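Conserved protein with 2 CBS domains (Pyrobaculum aerophilum, PDB 2RIH) binds AMP through its pair of CBS domains, which probably lets it sense adenine nucleotides. Local coordinates at residues Pro14-Pro19 with Asn34-Ala39. Numbering follows the deposited sequence.
Sequences PPVSLP and NRVGLA. With SO4 (sulfate ion), chain H; SO4 (sulfate ion), chain D.
Strand 16-19, at the edge of a three-stranded sheet within this chain, runs parallel to the central strand 38-43, and helix 24-34 makes the crossover of this beta-alpha-beta unit. V16 and A39 face each other with their CA atoms 4.9 Å apart, yet no direct hydrogen bond joins the two segments: V16 and L18 pair with V40, just beyond 34-39. A water links V16 and L38, accepting from V16 N and donating to L38 O at 2.6 Å. N34 ends the helix; R35, with positive phi, turns the chain out, and V36 and G37 lead into strand 38-43.

V16 carries most of the contact. Its chi1 of 171° sets CG1 anti to the backbone N, against A39 CB at 3.8 Å. CG2, beside that N, reaches V36 CG2 at 3.6 Å and also touches CB and the amide end of N34. L18 adds CD1 over the same methyl, 4.0 Å from A39 CB, and V27 and L31 of the helix touch A39 too. An alanine in place of V16 would lose both methyl contacts and would probably loosen the helix end against the strand.

N34 lays its aliphatic part on V16 and has its polar end held: ND2 bonds to E30 O, and a second water donates to both OD1 and P14 O.

V16, G37 and L38 belong to an AMP site seen in this protein; none is bound to this chain. G37 N donates to O4 of a sulfate, probably from the crystallisation liquor, at 2.8 Å, and H103 and S118 of this chain and R57 of the second subunit bond the same ion. The apolar packing around V16 and the water-bridged backbone probably steady the loop whose G37 N-H meets an anion, consistent with a nucleotide pocket.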
ATOM      1  N   PRO A  14       1.113 -11.708  14.024  1.00 27.75           N
ATOM      2  CA  PRO A  14       0.609 -10.721  14.973  1.00 26.26           C
ATOM      3  C   PRO A  14       0.754  -9.298  14.423  1.00 26.14           C
ATOM      4  O   PRO A  14       1.700  -9.008  13.679  1.00 25.54           O
ATOM      5  CB  PRO A  14       1.479 -10.938  16.219  1.00 26.55           C
ATOM      6  CG  PRO A  14       2.005 -12.331  16.077  1.00 26.65           C
ATOM      7  CD  PRO A  14       2.195 -12.527  14.603  1.00 26.60           C
ATOM      8  N   PRO A  15      -0.191  -8.415  14.768  1.00 25.50           N
ATOM      9  CA  PRO A  15      -0.131  -7.067  14.241  1.00 25.60           C
ATOM     10  C   PRO A  15       1.039  -6.295  14.826  1.00 24.57           C
ATOM     11  O   PRO A  15       1.512  -6.611  15.922  1.00 24.51           O
ATOM     12  CB  PRO A  15      -1.463  -6.457  14.688  1.00 25.17           C
ATOM     13  CG  PRO A  15      -1.830  -7.207  15.885  1.00 25.51           C
ATOM     14  CD  PRO A  15      -1.342  -8.604  15.663  1.00 24.47           C
ATOM     15  N   VAL A  16       1.515  -5.310  14.073  1.00 24.79           N
ATOM     16  CA  VAL A  16       2.506  -4.382  14.572  1.00 24.77           C
ATOM     17  C   VAL A  16       1.781  -3.359  15.446  1.00 26.22           C
ATOM     18  O   VAL A  16       0.923  -2.607  14.970  1.00 24.31           O
ATOM     19  CB  VAL A  16       3.246  -3.657  13.427  1.00 23.19           C
ATOM     20  CG1 VAL A  16       4.113  -2.539  13.974  1.00 21.99           C
ATOM     21  CG2 VAL A  16       4.081  -4.639  12.643  1.00 23.04           C
ATOM     22  N   SER A  17       2.090  -3.362  16.735  1.00 24.86           N
ATOM     23  CA  SER A  17       1.536  -2.363  17.629  1.00 25.78           C
ATOM     24  C   SER A  17       2.642  -1.739  18.459  1.00 24.74           C
ATOM     25  O   SER A  17       3.609  -2.399  18.815  1.00 24.93           O
ATOM     26  CB  SER A  17       0.444  -2.952  18.528  1.00 25.25           C
ATOM     27  OG  SER A  17       0.973  -3.908  19.422  1.00 26.76           O
ATOM     28  N   LEU A  18       2.483  -0.451  18.738  1.00 24.07           N
ATOM     29  CA  LEU A  18       3.409   0.297  19.559  1.00 24.83           C
ATOM     30  C   LEU A  18       2.578   1.148  20.517  1.00 25.02           C
ATOM     31  O   LEU A  18       1.428   1.471  20.217  1.00 20.85           O
ATOM     32  CB  LEU A  18       4.308   1.189  18.695  1.00 25.41           C
ATOM     33  CG  LEU A  18       5.282   0.522  17.715  1.00 25.75           C
ATOM     34  CD1 LEU A  18       4.612   0.218  16.362  1.00 25.47           C
ATOM     35  CD2 LEU A  18       6.493   1.403  17.511  1.00 25.93           C
ATOM     36  N   PRO A  19       3.140   1.491  21.689  1.00 26.49           N
ATOM     37  CA  PRO A  19       2.396   2.422  22.538  1.00 27.46           C
ATOM     38  C   PRO A  19       2.192   3.780  21.858  1.00 27.60           C
ATOM     39  O   PRO A  19       2.968   4.170  20.973  1.00 25.33           O
ATOM     40  CB  PRO A  19       3.257   2.544  23.801  1.00 27.80           C
ATOM     41  CG  PRO A  19       4.594   2.005  23.442  1.00 28.44           C
ATOM     42  CD  PRO A  19       4.406   1.054  22.299  1.00 28.52           C
ATOM     43  N   ASN A  34       8.760  -6.046  10.110  1.00 27.24           N
ATOM     44  CA  ASN A  34       7.686  -7.016   9.911  1.00 26.82           C
ATOM     45  C   ASN A  34       7.154  -7.094   8.482  1.00 26.53           C
ATOM     46  O   ASN A  34       6.329  -7.962   8.168  1.00 25.74           O
ATOM     47  CB  ASN A  34       6.562  -6.733  10.905  1.00 26.86           C
ATOM     48  CG  ASN A  34       6.956  -7.095  12.317  1.00 29.48           C
ATOM     49  OD1 ASN A  34       6.821  -8.251  12.728  1.00 32.37           O
ATOM     50  ND2 ASN A  34       7.474  -6.124  13.061  1.00 25.93           N
ATOM     51  N   ARG A  35       7.643  -6.197   7.623  1.00 26.75           N
ATOM     52  CA  ARG A  35       7.287  -6.156   6.202  1.00 27.02           C
ATOM     53  C   ARG A  35       5.786  -6.007   5.981  1.00 25.76           C
ATOM     54  O   ARG A  35       5.189  -6.707   5.155  1.00 23.03           O
ATOM     55  CB  ARG A  35       7.838  -7.391   5.467  1.00 30.85           C
ATOM     56  CG  ARG A  35       9.307  -7.651   5.757  1.00 31.34           C
ATOM     57  CD  ARG A  35      10.109  -8.051   4.524  1.00 33.43           C
ATOM     58  NE  ARG A  35      11.517  -7.682   4.706  1.00 35.34           N
ATOM     59  CZ  ARG A  35      12.322  -7.199   3.760  1.00 35.61           C
ATOM     60  NH1 ARG A  35      11.887  -6.984   2.517  1.00 37.41           N
ATOM     61  NH2 ARG A  35      13.577  -6.903   4.067  1.00 36.03           N
ATOM     62  N   VAL A  36       5.185  -5.094   6.743  1.00 24.34           N
ATOM     63  CA  VAL A  36       3.769  -4.759   6.613  1.00 23.86           C
ATOM     64  C   VAL A  36       3.656  -3.239   6.624  1.00 21.67           C
ATOM     65  O   VAL A  36       4.631  -2.546   6.911  1.00 20.78           O
ATOM     66  CB  VAL A  36       2.892  -5.410   7.711  1.00 24.31           C
ATOM     67  CG1 VAL A  36       2.890  -6.935   7.545  1.00 25.28           C
ATOM     68  CG2 VAL A  36       3.348  -4.987   9.132  1.00 22.33           C
ATOM     69  N   GLY A  37       2.475  -2.727   6.311  1.00 21.19           N
ATOM     70  CA  GLY A  37       2.309  -1.299   6.056  1.00 23.54           C
ATOM     71  C   GLY A  37       1.480  -0.501   7.032  1.00 21.97           C
ATOM     72  O   GLY A  37       1.365   0.713   6.872  1.00 23.05           O
ATOM     73  N   LEU A  38       0.887  -1.162   8.026  1.00 24.27           N
ATOM     74  CA  LEU A  38       0.105  -0.461   9.045  1.00 23.62           C
ATOM     75  C   LEU A  38       0.441  -0.895  10.467  1.00 23.44           C
ATOM     76  O   LEU A  38       0.453  -2.095  10.779  1.00 24.26           O
ATOM     77  CB  LEU A  38      -1.402  -0.608   8.798  1.00 25.02           C
ATOM     78  CG  LEU A  38      -2.269   0.296   9.683  1.00 24.44           C
ATOM     79  CD1 LEU A  38      -3.091   1.272   8.856  1.00 26.54           C
ATOM     80  CD2 LEU A  38      -3.148  -0.514  10.631  1.00 27.92           C
ATOM     81  N   ALA A  39       0.726   0.108  11.304  1.00 21.37           N
ATOM     82  CA  ALA A  39       0.967  -0.059  12.722  1.00 21.69           C
ATOM     83  C   ALA A  39      -0.232   0.450  13.538  1.00 20.53           C
ATOM     84  O   ALA A  39      -0.851   1.461  13.199  1.00 18.65           O
ATOM     85  CB  ALA A  39       2.249   0.695  13.139  1.00 22.44           C
TER
HETATM   86  S   SO4 H 141       8.439  -5.737   1.489  1.00 55.65           S
HETATM   87  O1  SO4 H 141       9.086  -4.745   0.624  1.00 57.04           O
HETATM   88  O2  SO4 H 141       7.017  -5.859   1.177  1.00 55.84           O
HETATM   89  O3  SO4 H 141       9.069  -7.038   1.277  1.00 56.10           O
HETATM   90  O4  SO4 H 141       8.582  -5.317   2.876  1.00 55.07           O
HETATM   91  S   SO4 D 140       0.763  -4.948   3.525  1.00 28.55           S
HETATM   92  O1  SO4 D 140      -0.168  -4.560   2.481  1.00 27.97           O
HETATM   93  O2  SO4 D 140       0.452  -6.299   3.972  1.00 33.64           O
HETATM   94  O3  SO4 D 140       2.114  -4.949   3.007  1.00 29.03           O
HETATM   95  O4  SO4 D 140       0.671  -4.027   4.639  1.00 28.79           O
HETATM   96  O   HOH W   1       4.222  -9.426  14.036  1.00 37.14           O
HETATM   97  O   HOH W   2       0.218  -4.573  11.640  1.00 22.17           O